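Local coordinates for mitotic checkpoint control protein kinase BUB1 (Drosophila melanogaster, PDB 6JKK) that acts in the mitotic checkpoint at kinetochores, phosphorylates CENP-E and probably binds ATP through its kinase domain, at residues 140-143 with 144-148; 152-155 with 156-160. All blocks are in the same frame, centred on the assembly; numbering follows the deposited sequence.

Contact 1 of 2, residues 140-143 with 144-148; sequences IGVC and NKVKS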
ATOM      1  N   ILE A 140       1.219   2.268 -10.401  1.00 22.25           N
ATOM      2  CA  ILE A 140       2.138   1.868 -11.465  1.00 20.94           C
ATOM      3  C   ILE A 140       1.441   1.942 -12.820  1.00 22.41           C
ATOM      4  O   ILE A 140       1.930   2.586 -13.757  1.00 24.77           O
ATOM      5  CB  ILE A 140       2.668   0.429 -11.243  1.00 28.15           C
ATOM      6  CG1 ILE A 140       3.841   0.433 -10.272  1.00 30.21           C
ATOM      7  CG2 ILE A 140       3.115  -0.206 -12.567  1.00 44.44           C
ATOM      8  CD1 ILE A 140       5.092   1.107 -10.841  1.00 31.46           C
ATOM      9  N   GLY A 141       0.291   1.284 -12.918  1.00 16.46           N
ATOM     10  CA  GLY A 141      -0.456   1.245 -14.163  1.00 19.90           C
ATOM     11  C   GLY A 141      -0.899   2.626 -14.614  1.00 18.10           C
ATOM     12  O   GLY A 141      -0.845   2.948 -15.801  1.00 19.56           O
ATOM     13  N   VAL A 142      -1.339   3.438 -13.655  1.00 13.41           N
ATOM     14  CA  VAL A 142      -1.734   4.820 -13.920  1.00 12.73           C
ATOM     15  C   VAL A 142      -0.540   5.659 -14.365  1.00 16.27           C
ATOM     16  O   VAL A 142      -0.607   6.380 -15.362  1.00 17.86           O
ATOM     17  CB  VAL A 142      -2.368   5.456 -12.662  1.00 21.69           C
ATOM     18  CG1 VAL A 142      -2.559   6.957 -12.854  1.00 16.29           C
ATOM     19  CG2 VAL A 142      -3.695   4.789 -12.345  1.00 21.48           C
ATOM     20  N   CYS A 143       0.553   5.564 -13.615  1.00 13.94           N
ATOM     21  CA  CYS A 143       1.778   6.305 -13.928  1.00 16.49           C
ATOM     22  C   CYS A 143       2.279   6.008 -15.342  1.00 19.09           C
ATOM     23  O   CYS A 143       2.711   6.902 -16.090  1.00 19.07           O
ATOM     24  CB  CYS A 143       2.852   5.903 -12.921  1.00 22.42           C
ATOM     25  SG  CYS A 143       4.139   7.110 -12.615  1.00 32.43           S
ATOM     26  N   ASN A 144       2.223   4.740 -15.714  1.00 18.30           N
ATOM     27  CA  ASN A 144       2.720   4.321 -17.010  1.00 17.28           C
ATOM     28  C   ASN A 144       1.760   4.714 -18.119  1.00 20.65           C
ATOM     29  O   ASN A 144       2.182   5.095 -19.206  1.00 21.37           O
ATOM     30  CB  ASN A 144       2.991   2.807 -17.005  1.00 22.97           C
ATOM     31  CG  ASN A 144       4.237   2.449 -16.210  1.00 25.05           C
ATOM     32  OD1 ASN A 144       5.205   3.207 -16.187  1.00 34.69           O
ATOM     33  ND2 ASN A 144       4.214   1.302 -15.547  1.00 30.71           N
ATOM     34  N   LYS A 145       0.462   4.639 -17.840  1.00 18.19           N
ATOM     35  CA  LYS A 145      -0.519   5.043 -18.840  1.00 20.59           C
ATOM     36  C   LYS A 145      -0.398   6.537 -19.136  1.00 21.40           C
ATOM     37  O   LYS A 145      -0.457   6.954 -20.296  1.00 20.06           O
ATOM     38  CB  LYS A 145      -1.940   4.691 -18.393  1.00 22.90           C
ATOM     39  CG  LYS A 145      -3.024   5.197 -19.335  1.00 26.34           C
ATOM     40  CD  LYS A 145      -4.391   4.654 -18.941  1.00 35.49           C
ATOM     41  CE  LYS A 145      -5.469   5.082 -19.932  1.00 43.95           C
ATOM     42  NZ  LYS A 145      -6.818   4.555 -19.559  1.00 47.36           N
ATOM     43  N   VAL A 146      -0.204   7.335 -18.088  1.00 15.71           N
ATOM     44  CA  VAL A 146      -0.047   8.791 -18.242  1.00 16.06           C
ATOM     45  C   VAL A 146       1.189   9.128 -19.085  1.00 18.98           C
ATOM     46  O   VAL A 146       1.151  10.003 -19.961  1.00 19.03           O
ATOM     47  CB  VAL A 146       0.046   9.483 -16.868  1.00 19.76           C
ATOM     48  CG1 VAL A 146       0.608  10.904 -17.006  1.00 24.39           C
ATOM     49  CG2 VAL A 146      -1.319   9.511 -16.195  1.00 20.74           C
ATOM     50  N   LYS A 147       2.286   8.418 -18.834  1.00 19.61           N
ATOM     51  CA  LYS A 147       3.515   8.660 -19.587  1.00 27.50           C
ATOM     52  C   LYS A 147       3.361   8.201 -21.033  1.00 23.55           C
ATOM     53  O   LYS A 147       3.930   8.799 -21.948  1.00 25.14           O
ATOM     54  CB  LYS A 147       4.715   7.974 -18.919  1.00 29.91           C
ATOM     55  CG  LYS A 147       5.353   8.778 -17.783  1.00 34.17           C
ATOM     56  CD  LYS A 147       6.412   7.969 -17.043  1.00 43.62           C
ATOM     57  CE  LYS A 147       5.843   7.353 -15.764  1.00 51.07           C
ATOM     58  NZ  LYS A 147       6.662   6.219 -15.252  1.00 56.86           N
ATOM     59  N   SER A 148       2.588   7.138 -21.232  1.00 18.82           N
ATOM     60  CA  SER A 148       2.327   6.605 -22.570  1.00 24.40           C
ATOM     61  C   SER A 148       1.529   7.596 -23.408  1.00 27.54           C
ATOM     62  O   SER A 148       1.797   7.792 -24.596  1.00 36.20           O
ATOM     63  CB  SER A 148       1.553   5.285 -22.464  1.00 25.12           C
ATOM     64  OG  SER A 148       1.101   4.877 -23.743  1.00 37.85           O
TER

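Contact 2 of 2, residues 152-155 with 156-160; sequences RNMD and EYVVM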
ATOM      1  N   ARG A 152       5.274  12.561 -21.183  1.00 25.44           N
ATOM      2  CA  ARG A 152       5.854  13.394 -20.138  1.00 21.23           C
ATOM      3  C   ARG A 152       5.676  12.659 -18.820  1.00 21.34           C
ATOM      4  O   ARG A 152       4.850  11.749 -18.724  1.00 21.59           O
ATOM      5  CB  ARG A 152       5.134  14.744 -20.056  1.00 21.78           C
ATOM      6  CG  ARG A 152       5.129  15.566 -21.344  1.00 20.76           C
ATOM      7  CD  ARG A 152       6.506  16.133 -21.671  1.00 21.64           C
ATOM      8  NE  ARG A 152       6.442  17.044 -22.811  1.00 22.66           N
ATOM      9  CZ  ARG A 152       6.460  16.650 -24.078  1.00 25.73           C
ATOM     10  NH1 ARG A 152       6.552  15.359 -24.367  1.00 23.45           N
ATOM     11  NH2 ARG A 152       6.394  17.542 -25.057  1.00 24.54           N
ATOM     12  N   ASN A 153       6.443  13.042 -17.803  1.00 21.32           N
ATOM     13  CA  ASN A 153       6.219  12.497 -16.463  1.00 26.70           C
ATOM     14  C   ASN A 153       4.880  12.980 -15.934  1.00 20.61           C
ATOM     15  O   ASN A 153       4.347  13.983 -16.419  1.00 23.24           O
ATOM     16  CB  ASN A 153       7.334  12.924 -15.504  1.00 26.01           C
ATOM     17  CG  ASN A 153       8.529  11.986 -15.537  1.00 33.89           C
ATOM     18  OD1 ASN A 153       8.375  10.771 -15.649  1.00 35.33           O
ATOM     19  ND2 ASN A 153       9.728  12.547 -15.431  1.00 37.09           N
ATOM     20  N   MET A 154       4.333  12.276 -14.949  1.00 17.65           N
ATOM     21  CA  MET A 154       3.138  12.762 -14.258  1.00 17.11           C
ATOM     22  C   MET A 154       3.391  14.183 -13.777  1.00 21.56           C
ATOM     23  O   MET A 154       4.485  14.487 -13.279  1.00 23.09           O
ATOM     24  CB  MET A 154       2.782  11.860 -13.079  1.00 16.57           C
ATOM     25  CG  MET A 154       1.475  12.248 -12.391  1.00 21.15           C
ATOM     26  SD  MET A 154       0.936  11.042 -11.163  1.00 27.33           S
ATOM     27  CE  MET A 154       1.170   9.523 -12.090  1.00 19.04           C
ATOM     28  N   ASP A 155       2.394  15.051 -13.942  1.00 19.50           N
ATOM     29  CA  ASP A 155       2.526  16.457 -13.574  1.00 20.95           C
ATOM     30  C   ASP A 155       2.860  16.608 -12.095  1.00 20.74           C
ATOM     31  O   ASP A 155       2.275  15.929 -11.248  1.00 18.58           O
ATOM     32  CB  ASP A 155       1.242  17.212 -13.894  1.00 21.98           C
ATOM     33  CG  ASP A 155       1.328  18.676 -13.545  1.00 21.69           C
ATOM     34  OD1 ASP A 155       1.662  19.481 -14.433  1.00 26.50           O
ATOM     35  OD2 ASP A 155       1.050  19.025 -12.382  1.00 26.14           O
ATOM     36  N   GLU A 156       3.805  17.498 -11.800  1.00 19.87           N
ATOM     37  CA  GLU A 156       4.309  17.679 -10.442  1.00 21.09           C
ATOM     38  C   GLU A 156       3.192  17.926  -9.434  1.00 20.77           C
ATOM     39  O   GLU A 156       3.211  17.383  -8.330  1.00 19.27           O
ATOM     40  CB  GLU A 156       5.303  18.846 -10.403  1.00 19.35           C
ATOM     41  CG  GLU A 156       6.032  18.970  -9.070  1.00 19.06           C
ATOM     42  CD  GLU A 156       6.675  20.318  -8.867  1.00 20.96           C
ATOM     43  OE1 GLU A 156       6.577  21.172  -9.775  1.00 22.44           O
ATOM     44  OE2 GLU A 156       7.277  20.528  -7.793  1.00 24.55           O
ATOM     45  N   TYR A 157       2.215  18.741  -9.813  1.00 19.69           N
ATOM     46  CA  TYR A 157       1.142  19.097  -8.887  1.00 19.26           C
ATOM     47  C   TYR A 157       0.150  17.952  -8.684  1.00 21.36           C
ATOM     48  O   TYR A 157      -0.372  17.765  -7.581  1.00 15.19           O
ATOM     49  CB  TYR A 157       0.471  20.405  -9.315  1.00 18.32           C
ATOM     50  CG  TYR A 157       1.356  21.593  -9.020  1.00 17.95           C
ATOM     51  CD1 TYR A 157       2.383  21.956  -9.888  1.00 19.87           C
ATOM     52  CD2 TYR A 157       1.194  22.328  -7.855  1.00 18.71           C
ATOM     53  CE1 TYR A 157       3.205  23.033  -9.611  1.00 18.01           C
ATOM     54  CE2 TYR A 157       2.011  23.403  -7.571  1.00 21.01           C
ATOM     55  CZ  TYR A 157       3.014  23.747  -8.447  1.00 23.76           C
ATOM     56  OH  TYR A 157       3.824  24.820  -8.148  1.00 21.91           O
ATOM     57  N   VAL A 158      -0.083  17.164  -9.731  1.00 16.28           N
ATOM     58  CA  VAL A 158      -0.850  15.926  -9.559  1.00 15.13           C
ATOM     59  C   VAL A 158      -0.123  15.003  -8.578  1.00 13.68           C
ATOM     60  O   VAL A 158      -0.751  14.381  -7.714  1.00 16.82           O
ATOM     61  CB  VAL A 158      -1.112  15.212 -10.905  1.00 16.37           C
ATOM     62  CG1 VAL A 158      -1.743  13.852 -10.675  1.00 19.39           C
ATOM     63  CG2 VAL A 158      -2.027  16.052 -11.773  1.00 17.42           C
ATOM     64  N   VAL A 159       1.204  14.936  -8.684  1.00 14.70           N
ATOM     65  CA  VAL A 159       1.976  14.110  -7.751  1.00 16.50           C
ATOM     66  C   VAL A 159       1.861  14.649  -6.316  1.00 14.67           C
ATOM     67  O   VAL A 159       1.735  13.870  -5.367  1.00 14.19           O
ATOM     68  CB  VAL A 159       3.458  13.956  -8.175  1.00 15.80           C
ATOM     69  CG1 VAL A 159       4.223  13.098  -7.169  1.00 12.81           C
ATOM     70  CG2 VAL A 159       3.560  13.334  -9.579  1.00 17.77           C
ATOM     71  N   MET A 160       1.885  15.971  -6.156  1.00 15.42           N
ATOM     72  CA  MET A 160       1.709  16.553  -4.824  1.00 13.76           C
ATOM     73  C   MET A 160       0.373  16.139  -4.224  1.00 13.74           C
ATOM     74  O   MET A 160       0.283  15.827  -3.028  1.00 14.66           O
ATOM     75  CB  MET A 160       1.760  18.076  -4.875  1.00 12.72           C
ATOM     76  CG  MET A 160       3.053  18.650  -5.357  1.00 13.96           C
ATOM     77  SD  MET A 160       2.935  20.428  -5.179  1.00 19.63           S
ATOM     78  CE  MET A 160       4.238  20.904  -6.312  1.00 19.24           C
TER

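Contact 1 of 2, residues 140-143 with 144-148
Cys143 and Lys147, one helical turn apart, meet through the sulfur and the far end of the lysine chain: Cys143 SG lies 3.6 Å from Lys147 CE. The lysine reaches back along its own helix, its chain bent at CG-CD (chi3 -98°), and this bend also lays Lys147 CE 3.2 Å from Cys143 O. The ammonium ends near Asn144, where Lys147 NZ gives a weak hydrogen bond to Asn144 OD1 at 3.5 Å. The other branch of that amide turns toward the preceding turn, and Asn144 ND2 rests against the Ile140 methyl CG2 at 3.5 Å, the two side chains running side by side. On another face of the helix Val142 CG1 and Val146 CG2 touch loosely at 4.4 Å.

Beneath the side chains runs regular i to i+4 bonding within helix 139-150; the straightest of these bonds joins Val146 N to Val142 O (2.9 Å, 163°). Phe335 of helix 325-339 packs on both valines, while Ile140 leans on Pro185, Asp186 and Tyr264. Ser138 OG receives a weak bond from Gly141 N near the helix start, and Thr150 OG1 bonds to Val146 O near its end. The chemistry is thus divided: Val142 and Val146 face helix 325-339, whereas the aliphatic part of Lys147 lies along the Cys143 sulfur and carbonyl, its ammonium held within this contact by just the weak bond to Asn144.

Contact 2 of 2, residues 152-155 with 156-160
The extended backbone of Met154 and Asp155 turns into helix 156-175 at Glu156, and the first i to i+4 bond, Val159 N to Asp155 O (3.0 Å, 158°), closes the opening turn. Asp155 is the N-cap. Its CG stands anti to the backbone N (chi1 -179°), which carries the carboxylate toward the first-turn amides. Asp155 OD2 takes the Tyr157 N-H, Tyr157 N lying 2.8 Å away and 40° out of the carboxylate plane; the bond from Val158 N to Asp155 OD2 is weak, at 3.4 Å. The same oxygen sits at the edge of the Tyr157 ring, near its plane. OD1 is held by Tyr327 OH, so both carboxylate oxygens are engaged and the group's rotation is restrained; the positive end of the helix dipole would probably favour its charged form.

Met154 supplies the apolar half of the contact. Its CG lies 3.7 Å from Val159 CG2. The same side chain crosses Val158 at about a right angle, with Met154 SD 3.9 Å from Val158 CG1. Leu259 of helix 246-261 covers Met154 and Val159, while Ala331 and Phe335 of helix 325-339 pack on Val158. Met160 CE covers one face of the Tyr157 ring, 3.5 Å above its centre, and the Tyr157 OH bonds to Lys324. The Glu156 carboxylate takes no part in the cap; its OE2 accepts from Gln287 N and Trp291 NE1.

An N-cap aspartate with a hydrophobic staple, Met154 (N') against Val159 (N4), is a classic helix N-terminus. Here it starts the long central helix of the kinase C-lobe, the one usually called alpha-E.

How the contacts relate
Contacts 1 and 2 lie in series: contact 1 within helix 139-150, contact 2 where the following loop enters helix 156-175, with centres about 11 Å apart. They meet directly: Met154 CE packs 3.8 Å from Cys143 CA, and Lys147 CG lies 3.2 Å from Arg152 O. Contact 1 is partly buried, with a solvent-facing side around Asn144, and its side-chain polar bonding is slight; contact 2 is buried, and its carboxylates are matched to backbone amides and to partners on surrounding elements. Helix 325-339 is common to both, Phe335 touching Val142, Val146 and Val158. Contact 1 is side-chain packing within one helix, contact 2 a capped helix start, both within the kinase domain.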